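Local structure of SusD superfamily protein (Bacteroides fragilis, 3L22) at residues Ile32-Thr37 with Leu253-Thr258; Gln264-Glu269 with Lys316-Trp321; Leu351-Arg356 with Leu367-Leu372. The protein binds zinc ions and probably takes part in glycan capture at the bacterial outer membrane. All blocks are in the same frame, centred on the assembly; numbering follows the deposited sequence. Where two conformers were deposited one is given.

Interaction 1: residues Ile32-Thr37 with Leu253-Thr258; sequences IKNTGT and LPMADT
The aliphatic chain of K33 and the side chain of L253 slide past each other in opposite directions, with K33 CG 4.0 Å from L253 CB. CG of K33 stands anti to the backbone N (chi1 -178°), which sets it beside L253 CB, and bends at chi3 and chi4 fold CE and NZ round. K33 CD passes 3.1 Å from the carbonyl oxygen P254 O. M255, a selenomethionine, lies obliquely across the lysine: its CE methyl meets CG of K33, while its SE sits 3.5 Å from K33 NZ. K33 NZ hydrogen-bonds to N34 OD1 at 2.8 Å, lying above the carbonyl plane, and makes a weak bond to N259 OD1. N34 ND2 gives to T35 O in the plane of its own amide and also to N259 O, holding both ends of the amide. Beyond the lysine, I32 CD1 touches L253 CD2 at 4.2 Å, and I32 continues onto V123 and L126 of helix 113-131. The arrangement is plain packing of the end of helix 18-33 on the exit of strand 249-253 in the helix-rich SusD fold, with the P254 side chain about 8 Å from that of H197, which binds zinc together with E119.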
ATOM      1  N   ILE A  32       1.652  -2.362  12.548  1.00 17.41           N
ATOM      2  CA  ILE A  32       1.885  -1.940  11.169  1.00 17.74           C
ATOM      3  C   ILE A  32       1.300  -0.559  10.849  1.00 16.87           C
ATOM      4  O   ILE A  32       1.577  -0.029   9.766  1.00 16.07           O
ATOM      5  CB  ILE A  32       1.386  -2.913  10.068  1.00 18.09           C
ATOM      6  CG1 ILE A  32      -0.083  -3.215  10.187  1.00 20.48           C
ATOM      7  CG2 ILE A  32       2.271  -4.131   9.980  1.00 22.14           C
ATOM      8  CD1 ILE A  32      -0.612  -3.820   8.919  1.00 25.93           C
ATOM      9  N   LYS A  33       0.523  -0.001  11.787  1.00 16.57           N
ATOM     10  CA  LYS A  33      -0.135   1.302  11.620  1.00 15.98           C
ATOM     11  C   LYS A  33       0.736   2.438  12.194  1.00 16.00           C
ATOM     12  O   LYS A  33       1.345   3.215  11.424  1.00 14.36           O
ATOM     13  CB  LYS A  33      -1.520   1.220  12.261  1.00 15.94           C
ATOM     14  CG  LYS A  33      -2.413   2.455  12.159  1.00 16.25           C
ATOM     15  CD  LYS A  33      -3.726   2.286  12.980  1.00 15.27           C
ATOM     16  CE  LYS A  33      -3.608   2.332  14.514  1.00 16.87           C
ATOM     17  NZ  LYS A  33      -3.350   3.726  15.070  1.00 18.77           N
ATOM     18  N   ASN A  34       0.823   2.540  13.534  1.00 15.69           N
ATOM     19  CA  ASN A  34       1.698   3.538  14.191  1.00 15.98           C
ATOM     20  C   ASN A  34       1.850   3.236  15.650  1.00 16.42           C
ATOM     21  O   ASN A  34       1.064   2.486  16.211  1.00 15.74           O
ATOM     22  CB  ASN A  34       1.212   5.002  14.034  1.00 15.61           C
ATOM     23  CG  ASN A  34      -0.147   5.239  14.622  1.00 16.80           C
ATOM     24  OD1 ASN A  34      -1.154   5.058  13.933  1.00 16.41           O
ATOM     25  ND2 ASN A  34      -0.194   5.698  15.879  1.00 12.45           N
ATOM     26  N   THR A  35       2.866   3.822  16.268  1.00 16.53           N
ATOM     27  CA  THR A  35       2.929   3.823  17.721  1.00 17.88           C
ATOM     28  C   THR A  35       2.538   5.211  18.222  1.00 18.92           C
ATOM     29  O   THR A  35       2.091   6.091  17.449  1.00 19.34           O
ATOM     30  CB  THR A  35       4.301   3.466  18.192  1.00 18.45           C
ATOM     31  OG1 THR A  35       5.190   4.558  17.858  1.00 17.69           O
ATOM     32  CG2 THR A  35       4.703   2.102  17.562  1.00 17.15           C
ATOM     33  N   GLY A  36       2.687   5.404  19.526  1.00 19.79           N
ATOM     34  CA  GLY A  36       2.497   6.706  20.137  1.00 19.60           C
ATOM     35  C   GLY A  36       3.426   7.793  19.638  1.00 19.42           C
ATOM     36  O   GLY A  36       3.068   8.986  19.736  1.00 19.85           O
ATOM     37  N   THR A  37       4.607   7.426  19.147  1.00 18.38           N
ATOM     38  CA  THR A  37       5.594   8.422  18.702  1.00 18.67           C
ATOM     39  C   THR A  37       6.047   8.313  17.259  1.00 18.16           C
ATOM     40  O   THR A  37       6.548   9.270  16.734  1.00 19.31           O
ATOM     41  CB  THR A  37       6.827   8.389  19.598  1.00 19.47           C
ATOM     42  OG1 THR A  37       7.251   7.026  19.740  1.00 21.19           O
ATOM     43  CG2 THR A  37       6.493   8.985  21.049  1.00 19.55           C
ATOM     44  N   LEU A 253      -6.730   0.450   7.894  1.00 13.30           N
ATOM     45  CA  LEU A 253      -6.148   0.616   9.239  1.00 13.36           C
ATOM     46  C   LEU A 253      -6.998   1.662   9.968  1.00 13.70           C
ATOM     47  O   LEU A 253      -7.035   2.844   9.536  1.00 13.08           O
ATOM     48  CB  LEU A 253      -4.692   1.069   9.166  1.00 13.34           C
ATOM     49  CG  LEU A 253      -3.814   0.356   8.134  1.00 14.07           C
ATOM     50  CD1 LEU A 253      -2.357   0.945   8.168  1.00 13.36           C
ATOM     51  CD2 LEU A 253      -3.826  -1.112   8.425  1.00 12.42           C
ATOM     52  N   PRO A 254      -7.716   1.234  11.016  1.00 12.56           N
ATOM     53  CA  PRO A 254      -8.636   2.141  11.706  1.00 13.29           C
ATOM     54  C   PRO A 254      -7.899   2.992  12.705  1.00 14.03           C
ATOM     55  O   PRO A 254      -6.806   2.605  13.151  1.00 16.67           O
ATOM     56  CB  PRO A 254      -9.579   1.175  12.429  1.00 13.13           C
ATOM     57  CG  PRO A 254      -8.670   0.005  12.763  1.00 11.62           C
ATOM     58  CD  PRO A 254      -7.739  -0.122  11.607  1.00 12.37           C
HETATM   59  N   MSE A 255      -8.487   4.113  13.079  1.00 13.73           N
HETATM   60  CA  MSE A 255      -7.923   5.017  14.079  1.00 12.45           C
HETATM   61  C   MSE A 255      -8.948   5.214  15.187  1.00 12.75           C
HETATM   62  O   MSE A 255     -10.167   5.168  14.935  1.00 13.91           O
HETATM   63  CB  MSE A 255      -7.703   6.369  13.440  1.00 12.64           C
HETATM   64  CG  MSE A 255      -6.703   6.422  12.334  1.00 14.79           C
HETATM   65 SE   MSE A 255      -4.919   6.170  13.057  0.75 16.36          SE
HETATM   66  CE  MSE A 255      -3.949   5.940  11.350  1.00 11.43           C
ATOM     67  N   ALA A 256      -8.448   5.511  16.377  1.00 11.13           N
ATOM     68  CA  ALA A 256      -9.228   5.839  17.534  1.00 11.61           C
ATOM     69  C   ALA A 256      -8.514   6.977  18.250  1.00 12.12           C
ATOM     70  O   ALA A 256      -7.290   7.142  18.124  1.00 11.50           O
ATOM     71  CB  ALA A 256      -9.389   4.610  18.470  1.00 10.10           C
ATOM     72  N   ASP A 257      -9.281   7.748  19.025  1.00 12.96           N
ATOM     73  CA  ASP A 257      -8.746   8.935  19.685  1.00 13.65           C
ATOM     74  C   ASP A 257      -7.470   8.625  20.461  1.00 14.43           C
ATOM     75  O   ASP A 257      -6.580   9.444  20.530  1.00 15.00           O
ATOM     76  CB  ASP A 257      -9.756   9.551  20.645  1.00 13.95           C
ATOM     77  CG  ASP A 257     -10.978  10.155  19.942  1.00 14.36           C
ATOM     78  OD1 ASP A 257     -10.870  10.693  18.825  1.00 13.55           O
ATOM     79  OD2 ASP A 257     -12.079  10.094  20.533  1.00 13.06           O
ATOM     80  N   THR A 258      -7.390   7.432  21.035  1.00 14.54           N
ATOM     81  CA  THR A 258      -6.309   7.074  21.899  1.00 14.26           C
ATOM     82  C   THR A 258      -5.115   6.461  21.149  1.00 14.75           C
ATOM     83  O   THR A 258      -4.179   6.036  21.777  1.00 15.49           O
ATOM     84  CB  THR A 258      -6.837   6.041  22.942  1.00 15.10           C
ATOM     85  OG1 THR A 258      -7.321   4.875  22.245  1.00 15.56           O
ATOM     86  CG2 THR A 258      -7.944   6.676  23.823  1.00 11.24           C
TER

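Interaction 2: residues Gln264-Glu269 with Lys316-Trp321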
ATOM      1  N   GLN A 264       2.602  15.753  13.045  1.00 18.11           N
ATOM      2  CA  GLN A 264       3.004  15.616  11.656  1.00 19.43           C
ATOM      3  C   GLN A 264       3.314  14.194  11.243  1.00 18.54           C
ATOM      4  O   GLN A 264       4.290  13.948  10.590  1.00 19.80           O
ATOM      5  CB  GLN A 264       4.160  16.560  11.341  1.00 19.36           C
ATOM      6  CG  GLN A 264       3.703  17.983  11.372  1.00 22.46           C
ATOM      7  CD  GLN A 264       4.756  18.938  10.823  1.00 26.07           C
ATOM      8  OE1 GLN A 264       5.953  18.847  11.170  1.00 27.14           O
ATOM      9  NE2 GLN A 264       4.313  19.862   9.955  1.00 23.34           N
ATOM     10  N   GLN A 265       2.490  13.252  11.679  1.00 18.15           N
ATOM     11  CA  GLN A 265       2.619  11.871  11.225  0.60 17.42           C
ATOM     12  C   GLN A 265       1.371  11.339  10.559  1.00 17.00           C
ATOM     13  O   GLN A 265       1.423  10.278  10.001  1.00 18.31           O
ATOM     14  CB  GLN A 265       2.996  10.984  12.396  0.60 17.28           C
ATOM     15  CG  GLN A 265       4.384  11.310  12.931  0.60 18.30           C
ATOM     16  CD  GLN A 265       4.778  10.398  14.019  0.60 18.49           C
ATOM     17  OE1 GLN A 265       4.367   9.230  14.023  0.60 18.13           O
ATOM     18  NE2 GLN A 265       5.592  10.903  14.978  0.60 18.07           N
ATOM     19  N   SER A 266       0.251  12.060  10.633  1.00 15.09           N
ATOM     20  CA  SER A 266      -0.978  11.573  10.045  1.00 14.92           C
ATOM     21  C   SER A 266      -1.113  12.021   8.598  1.00 14.45           C
ATOM     22  O   SER A 266      -0.552  13.043   8.194  1.00 14.34           O
ATOM     23  CB  SER A 266      -2.211  12.084  10.798  1.00 14.73           C
ATOM     24  OG  SER A 266      -2.348  13.484  10.648  1.00 14.75           O
ATOM     25  N   LEU A 267      -1.882  11.257   7.835  1.00 13.50           N
ATOM     26  CA  LEU A 267      -2.251  11.634   6.482  1.00 14.56           C
ATOM     27  C   LEU A 267      -2.825  13.055   6.384  1.00 14.44           C
ATOM     28  O   LEU A 267      -2.356  13.873   5.561  1.00 14.88           O
ATOM     29  CB  LEU A 267      -3.267  10.638   5.924  1.00 14.63           C
ATOM     30  CG  LEU A 267      -2.710   9.422   5.185  1.00 17.83           C
ATOM     31  CD1 LEU A 267      -1.559   8.735   5.857  1.00 14.66           C
ATOM     32  CD2 LEU A 267      -3.863   8.473   4.810  1.00 13.24           C
ATOM     33  N   ALA A 268      -3.808  13.358   7.223  1.00 13.85           N
ATOM     34  CA  ALA A 268      -4.468  14.655   7.166  1.00 13.84           C
ATOM     35  C   ALA A 268      -3.523  15.817   7.396  1.00 13.79           C
ATOM     36  O   ALA A 268      -3.664  16.877   6.779  1.00 13.50           O
ATOM     37  CB  ALA A 268      -5.695  14.718   8.157  1.00 13.73           C
ATOM     38  N   GLU A 269      -2.530  15.604   8.247  1.00 13.46           N
ATOM     39  CA  GLU A 269      -1.556  16.645   8.520  1.00 13.03           C
ATOM     40  C   GLU A 269      -0.683  16.977   7.300  1.00 12.98           C
ATOM     41  O   GLU A 269      -0.175  18.095   7.202  1.00 12.35           O
ATOM     42  CB  GLU A 269      -0.679  16.259   9.706  1.00 12.61           C
ATOM     43  CG  GLU A 269      -1.412  16.434  11.016  1.00 15.20           C
ATOM     44  CD  GLU A 269      -0.630  15.872  12.160  1.00 16.57           C
ATOM     45  OE1 GLU A 269      -0.486  14.630  12.248  1.00 13.91           O
ATOM     46  OE2 GLU A 269      -0.095  16.692  12.922  1.00 15.66           O
ATOM     47  N   LYS A 316      -7.480  17.846  12.801  1.00 15.09           N
ATOM     48  CA  LYS A 316      -7.859  18.061  14.184  1.00 16.00           C
ATOM     49  C   LYS A 316      -7.994  16.722  14.913  1.00 15.66           C
ATOM     50  O   LYS A 316      -7.377  16.550  15.944  1.00 16.09           O
ATOM     51  CB  LYS A 316      -9.168  18.837  14.246  1.00 16.99           C
ATOM     52  CG  LYS A 316      -9.561  19.333  15.643  1.00 21.46           C
ATOM     53  CD  LYS A 316     -10.839  20.216  15.609  1.00 25.40           C
ATOM     54  N   THR A 317      -8.761  15.772  14.375  1.00 13.87           N
ATOM     55  CA  THR A 317      -8.996  14.507  15.095  1.00 13.26           C
ATOM     56  C   THR A 317      -8.086  13.377  14.636  1.00 12.45           C
ATOM     57  O   THR A 317      -7.777  12.480  15.408  1.00 13.20           O
ATOM     58  CB  THR A 317     -10.441  14.042  14.950  1.00 13.60           C
ATOM     59  OG1 THR A 317     -10.626  13.521  13.625  1.00 13.68           O
ATOM     60  CG2 THR A 317     -11.467  15.206  15.320  1.00 13.51           C
ATOM     61  N   LYS A 318      -7.669  13.446  13.384  1.00 11.76           N
ATOM     62  CA  LYS A 318      -6.845  12.454  12.724  1.00 12.26           C
ATOM     63  C   LYS A 318      -7.546  11.087  12.633  1.00 12.44           C
ATOM     64  O   LYS A 318      -6.876  10.034  12.453  1.00 11.49           O
ATOM     65  CB  LYS A 318      -5.450  12.330  13.357  1.00 13.13           C
ATOM     66  CG  LYS A 318      -4.763  13.636  13.683  1.00 12.53           C
ATOM     67  CD  LYS A 318      -3.276  13.398  14.059  1.00 13.10           C
ATOM     68  CE  LYS A 318      -2.626  14.524  14.887  1.00 12.80           C
ATOM     69  NZ  LYS A 318      -1.118  14.319  14.960  1.00 11.64           N
ATOM     70  N   LEU A 319      -8.883  11.091  12.700  1.00 11.62           N
ATOM     71  CA  LEU A 319      -9.631   9.825  12.846  1.00 11.41           C
ATOM     72  C   LEU A 319      -9.888   9.116  11.515  1.00 12.06           C
ATOM     73  O   LEU A 319     -10.412   8.009  11.506  1.00 12.93           O
ATOM     74  CB  LEU A 319     -10.948  10.039  13.567  1.00 10.76           C
ATOM     75  CG  LEU A 319     -10.838  10.313  15.064  1.00 10.50           C
ATOM     76  CD1 LEU A 319     -12.136  10.872  15.618  1.00  9.65           C
ATOM     77  CD2 LEU A 319     -10.432   8.997  15.777  1.00  8.84           C
ATOM     78  N   GLN A 320      -9.530   9.721  10.394  1.00 11.97           N
ATOM     79  CA  GLN A 320      -9.799   9.070   9.114  1.00 12.22           C
ATOM     80  C   GLN A 320      -8.975   7.796   8.976  1.00 12.21           C
ATOM     81  O   GLN A 320      -7.756   7.791   9.235  1.00 13.44           O
ATOM     82  CB  GLN A 320      -9.560  10.005   7.945  1.00 11.33           C
ATOM     83  CG  GLN A 320     -10.595  11.136   7.896  1.00 12.31           C
ATOM     84  CD  GLN A 320     -10.223  12.305   6.944  1.00 14.28           C
ATOM     85  OE1 GLN A 320      -9.208  13.016   7.132  1.00 13.63           O
ATOM     86  NE2 GLN A 320     -11.070  12.529   5.947  1.00 13.06           N
ATOM     87  N   TRP A 321      -9.645   6.718   8.597  1.00 12.42           N
ATOM     88  CA  TRP A 321      -8.976   5.437   8.358  1.00 12.11           C
ATOM     89  C   TRP A 321      -8.091   5.477   7.101  1.00 13.16           C
ATOM     90  O   TRP A 321      -8.362   6.234   6.160  1.00 13.02           O
ATOM     91  CB  TRP A 321     -10.018   4.344   8.178  1.00 13.10           C
ATOM     92  CG  TRP A 321     -10.812   3.984   9.414  1.00 11.41           C
ATOM     93  CD1 TRP A 321     -10.977   4.728  10.566  1.00 11.80           C
ATOM     94  CD2 TRP A 321     -11.613   2.826   9.577  1.00 13.75           C
ATOM     95  NE1 TRP A 321     -11.781   4.062  11.447  1.00 13.94           N
ATOM     96  CE2 TRP A 321     -12.194   2.892  10.864  1.00 15.75           C
ATOM     97  CE3 TRP A 321     -11.887   1.715   8.768  1.00 12.99           C
ATOM     98  CZ2 TRP A 321     -13.066   1.910  11.341  1.00 14.49           C
ATOM     99  CZ3 TRP A 321     -12.758   0.731   9.266  1.00 11.82           C
ATOM    100  CH2 TRP A 321     -13.311   0.836  10.540  1.00 13.29           C
TER
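K318 and E269 form a salt bridge, with K318 NZ 2.8 Å from E269 OE1 and placed well above the carboxylate plane (51° out of it). E269 OE1 has two further donors: S266 OG, on the anti lone pair of that carboxylate oxygen at 2.7 Å, and S266 N, on the anti side at 3.1 Å. Three bonds thus grip one oxygen, while E269 OE2 accepts from Q264 N at 2.9 Å. S266 OG in turn receives E269 N, which makes the pair a capping box at the start of helix 267-271. The lysine approaches this N-cap as an extended chain and has P261 O as a second acceptor. Such a concentration of donors probably favours the charged carboxylate.

Outward from the polar centre, K318 CD lies 3.5 Å from S266 OG, and the lysine CB faces the serine CB more loosely. A268 CB meets Q320 OE1 at 4.0 Å; that oxygen accepts from D314 N, while Q320 NE2 donates to Y240 O. Among its neighbours, the capped helix rests L267 on Y46 and L47 of helix 44-52, and W321 reaches helix 192-196 just before the chain enters strand 322-326, the antiparallel partner of strand 249-253.

Interaction 3: residues Leu351-Arg356 with Leu367-Leu372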
ATOM      1  N   LEU A 351     -13.930  -4.029 -17.261  1.00 15.86           N
ATOM      2  CA  LEU A 351     -13.472  -3.724 -15.903  1.00 15.47           C
ATOM      3  C   LEU A 351     -13.164  -2.217 -15.749  1.00 15.66           C
ATOM      4  O   LEU A 351     -13.621  -1.585 -14.782  1.00 15.00           O
ATOM      5  CB  LEU A 351     -12.250  -4.588 -15.541  1.00 15.71           C
ATOM      6  CG  LEU A 351     -12.485  -6.100 -15.387  1.00 15.71           C
ATOM      7  CD1 LEU A 351     -11.179  -6.928 -15.416  1.00 13.48           C
ATOM      8  CD2 LEU A 351     -13.319  -6.437 -14.139  1.00 14.97           C
ATOM      9  N   LEU A 352     -12.403  -1.648 -16.699  1.00 15.97           N
ATOM     10  CA  LEU A 352     -12.106  -0.195 -16.727  1.00 14.96           C
ATOM     11  C   LEU A 352     -13.399   0.610 -16.717  1.00 15.13           C
ATOM     12  O   LEU A 352     -13.536   1.554 -15.933  1.00 15.01           O
ATOM     13  CB  LEU A 352     -11.248   0.214 -17.941  1.00 14.30           C
ATOM     14  CG  LEU A 352     -10.880   1.692 -18.115  1.00 14.94           C
ATOM     15  CD1 LEU A 352     -10.204   2.231 -16.813  1.00 10.46           C
ATOM     16  CD2 LEU A 352      -9.987   1.930 -19.339  1.00 12.20           C
ATOM     17  N   LYS A 353     -14.370   0.215 -17.535  1.00 15.18           N
ATOM     18  CA  LYS A 353     -15.620   0.955 -17.606  0.50 15.49           C
ATOM     19  C   LYS A 353     -16.367   0.966 -16.262  1.00 16.03           C
ATOM     20  O   LYS A 353     -16.971   1.989 -15.894  1.00 16.08           O
ATOM     21  CB  LYS A 353     -16.510   0.439 -18.731  0.50 16.31           C
ATOM     22  CG  LYS A 353     -16.014   0.835 -20.110  0.50 17.21           C
ATOM     23  CD  LYS A 353     -16.657   0.043 -21.226  0.50 20.68           C
ATOM     24  CE  LYS A 353     -18.053   0.574 -21.578  0.50 22.79           C
ATOM     25  NZ  LYS A 353     -18.527   0.232 -22.971  0.50 24.38           N
ATOM     26  N   GLN A 354     -16.327  -0.127 -15.506  1.00 15.25           N
ATOM     27  CA  GLN A 354     -16.997  -0.118 -14.215  1.00 15.56           C
ATOM     28  C   GLN A 354     -16.462   0.971 -13.308  1.00 15.14           C
ATOM     29  O   GLN A 354     -17.235   1.703 -12.682  1.00 15.20           O
ATOM     30  CB  GLN A 354     -16.839  -1.432 -13.442  1.00 15.91           C
ATOM     31  CG  GLN A 354     -17.600  -2.576 -13.962  1.00 17.76           C
ATOM     32  CD  GLN A 354     -17.484  -3.790 -13.042  1.00 18.78           C
ATOM     33  OE1 GLN A 354     -17.850  -3.733 -11.855  1.00 19.49           O
ATOM     34  NE2 GLN A 354     -16.976  -4.885 -13.587  1.00 21.30           N
ATOM     35  N   VAL A 355     -15.142   1.071 -13.230  1.00 13.75           N
ATOM     36  CA  VAL A 355     -14.538   2.027 -12.311  1.00 13.38           C
ATOM     37  C   VAL A 355     -14.721   3.452 -12.825  1.00 14.12           C
ATOM     38  O   VAL A 355     -15.189   4.309 -12.069  1.00 14.54           O
ATOM     39  CB  VAL A 355     -13.071   1.714 -12.036  1.00 12.80           C
ATOM     40  CG1 VAL A 355     -12.416   2.822 -11.165  1.00 10.47           C
ATOM     41  CG2 VAL A 355     -12.952   0.306 -11.358  1.00 11.83           C
ATOM     42  N   ARG A 356     -14.391   3.699 -14.094  1.00 12.92           N
ATOM     43  CA  ARG A 356     -14.485   5.063 -14.615  1.00 13.12           C
ATOM     44  C   ARG A 356     -15.934   5.544 -14.622  1.00 12.63           C
ATOM     45  O   ARG A 356     -16.210   6.689 -14.277  1.00 13.12           O
ATOM     46  CB  ARG A 356     -13.878   5.165 -16.018  1.00 13.48           C
ATOM     47  CG  ARG A 356     -13.877   6.579 -16.628  1.00 12.53           C
ATOM     48  CD  ARG A 356     -13.096   6.658 -17.940  1.00 13.58           C
ATOM     49  NE  ARG A 356     -13.113   8.012 -18.501  1.00 13.85           N
ATOM     50  CZ  ARG A 356     -12.296   9.006 -18.143  1.00 13.61           C
ATOM     51  NH1 ARG A 356     -11.336   8.834 -17.254  1.00 15.61           N
ATOM     52  NH2 ARG A 356     -12.423  10.198 -18.705  1.00 12.26           N
ATOM     53  N   LEU A 367     -13.191  10.003 -23.611  1.00 16.48           N
ATOM     54  CA  LEU A 367     -12.481   8.738 -23.832  1.00 16.76           C
ATOM     55  C   LEU A 367     -13.482   7.691 -24.312  1.00 17.27           C
ATOM     56  O   LEU A 367     -14.469   7.424 -23.628  1.00 17.67           O
ATOM     57  CB  LEU A 367     -11.834   8.282 -22.521  1.00 16.22           C
ATOM     58  CG  LEU A 367     -10.982   7.013 -22.504  1.00 16.97           C
ATOM     59  CD1 LEU A 367      -9.723   7.219 -23.352  1.00 16.71           C
ATOM     60  CD2 LEU A 367     -10.646   6.650 -21.047  1.00 13.72           C
ATOM     61  N   ASN A 368     -13.262   7.138 -25.494  1.00 17.21           N
ATOM     62  CA  ASN A 368     -14.080   6.038 -25.963  1.00 17.73           C
ATOM     63  C   ASN A 368     -13.419   4.692 -25.616  1.00 16.89           C
ATOM     64  O   ASN A 368     -12.615   4.153 -26.384  1.00 17.27           O
ATOM     65  CB  ASN A 368     -14.348   6.168 -27.458  1.00 18.75           C
ATOM     66  CG  ASN A 368     -15.449   5.232 -27.926  1.00 23.22           C
ATOM     67  OD1 ASN A 368     -15.702   4.171 -27.300  1.00 28.67           O
ATOM     68  ND2 ASN A 368     -16.120   5.608 -29.021  1.00 24.87           N
ATOM     69  N   ILE A 369     -13.777   4.151 -24.461  1.00 16.26           N
ATOM     70  CA  ILE A 369     -13.147   2.926 -23.944  1.00 16.63           C
ATOM     71  C   ILE A 369     -13.303   1.749 -24.888  1.00 15.98           C
ATOM     72  O   ILE A 369     -12.351   0.990 -25.116  1.00 15.98           O
ATOM     73  CB  ILE A 369     -13.663   2.548 -22.536  1.00 16.43           C
ATOM     74  CG1 ILE A 369     -13.146   3.584 -21.515  1.00 17.57           C
ATOM     75  CG2 ILE A 369     -13.165   1.112 -22.158  1.00 14.88           C
ATOM     76  CD1 ILE A 369     -13.624   3.385 -20.099  1.00 17.25           C
ATOM     77  N   ASP A 370     -14.478   1.632 -25.492  1.00 16.15           N
ATOM     78  CA  ASP A 370     -14.722   0.575 -26.453  1.00 16.87           C
ATOM     79  C   ASP A 370     -13.776   0.555 -27.635  1.00 16.04           C
ATOM     80  O   ASP A 370     -13.581  -0.504 -28.193  1.00 14.82           O
ATOM     81  CB  ASP A 370     -16.191   0.588 -26.931  1.00 18.00           C
ATOM     82  CG  ASP A 370     -17.169   0.212 -25.798  1.00 22.70           C
ATOM     83  OD1 ASP A 370     -16.832  -0.638 -24.937  1.00 27.97           O
ATOM     84  OD2 ASP A 370     -18.259   0.809 -25.725  1.00 31.40           O
ATOM     85  N   ASN A 371     -13.157   1.689 -27.982  1.00 15.21           N
ATOM     86  CA  ASN A 371     -12.218   1.725 -29.088  1.00 15.36           C
ATOM     87  C   ASN A 371     -10.758   1.615 -28.658  1.00 15.45           C
ATOM     88  O   ASN A 371      -9.899   1.617 -29.468  1.00 15.42           O
ATOM     89  CB  ASN A 371     -12.454   3.008 -29.930  1.00 14.95           C
ATOM     90  CG  ASN A 371     -13.746   2.947 -30.725  1.00 16.47           C
ATOM     91  OD1 ASN A 371     -14.320   1.883 -30.879  1.00 17.65           O
ATOM     92  ND2 ASN A 371     -14.183   4.080 -31.272  1.00 14.88           N
ATOM     93  N   LEU A 372     -10.472   1.504 -27.385  1.00 16.86           N
ATOM     94  CA  LEU A 372      -9.082   1.305 -26.945  1.00 18.16           C
ATOM     95  C   LEU A 372      -8.520  -0.087 -27.278  1.00 18.44           C
ATOM     96  O   LEU A 372      -9.235  -1.078 -27.211  1.00 19.86           O
ATOM     97  CB  LEU A 372      -8.990   1.496 -25.442  1.00 17.42           C
ATOM     98  CG  LEU A 372      -9.310   2.884 -24.886  1.00 19.79           C
ATOM     99  CD1 LEU A 372      -9.373   2.823 -23.353  1.00 16.76           C
ATOM    100  CD2 LEU A 372      -8.273   3.887 -25.385  1.00 18.97           C
TER
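I369 fills the middle of this contact, its CD1 methyl set among L352, K353 and R356 of helix 345-359. I369 CD1 is 3.8 Å from L352 CG and 4.0 Å from R356 CD, and both side chains lie aslant to the isoleucine. CG1 of I369 is beside the backbone N and anti to the carbonyl carbon (chi1 -69°); both CG2 and CD1 of the isoleucine touch K353 CG. K353 CG approaches I369 CD1 to 3.5 Å, closer than usual for two carbons, although K353 was built in two conformations and this describes one of them. At one end of the apolar patch L352 CD2 reaches L372 CD1, the two leucines running at about a right angle. At the other end L367 CD2 lies over one face of the R356 guanidinium, 3.8 Å above its plane and offset toward the rim. The polar atoms of the buried arginine have partners outside the segments: D365 forms a salt bridge with NE, E384 another with NH1, and D290 O accepts from NH2. D290 is a known zinc ligand, although that zinc is not bound to this chain in the model; the L367 side chain lies about 5 Å from a zinc ion.

The opposite character appears at K353 and D370, both exposed to solvent. Having slid past I369, the lysine bends at chi3 and meets the aspartate at about a right angle, with K353 NZ 2.7 Å from D370 OD1 on its syn side. A weak bond to OD2 makes the salt bridge two-pronged, but this geometry belongs to the conformer described and is correspondingly less certain.

The 3-10 turn 369-371 thus lies against helix 345-359 ahead of helix 374-388, whose A380 meets both L352 and L372. Away from the turn, L351 and V355 pack that same helix 345-359 onto helix 327-339.

In the fold
From the N terminus, the end of helix 18-33 waits for residues 253-258, so interaction 1 closes a span of 215 residues. Interaction 2 opens shortly afterwards and closes 46 residues, and interaction 3 closes only 10, folding the loop that leads to helix 374-388 back on helix 345-359. The three follow in series, none nested or crossed. Interactions 1 and 2 touch: Q265 NE2 probably hydrogen-bonds to T37 O, and P254 packs on W321, beside the paired strands 249-253 and 322-326. Together they join the N-terminal helices to the middle of the chain. Interaction 3 stands apart, its centre about 38 Å from that of interaction 1, in the C-terminal helices.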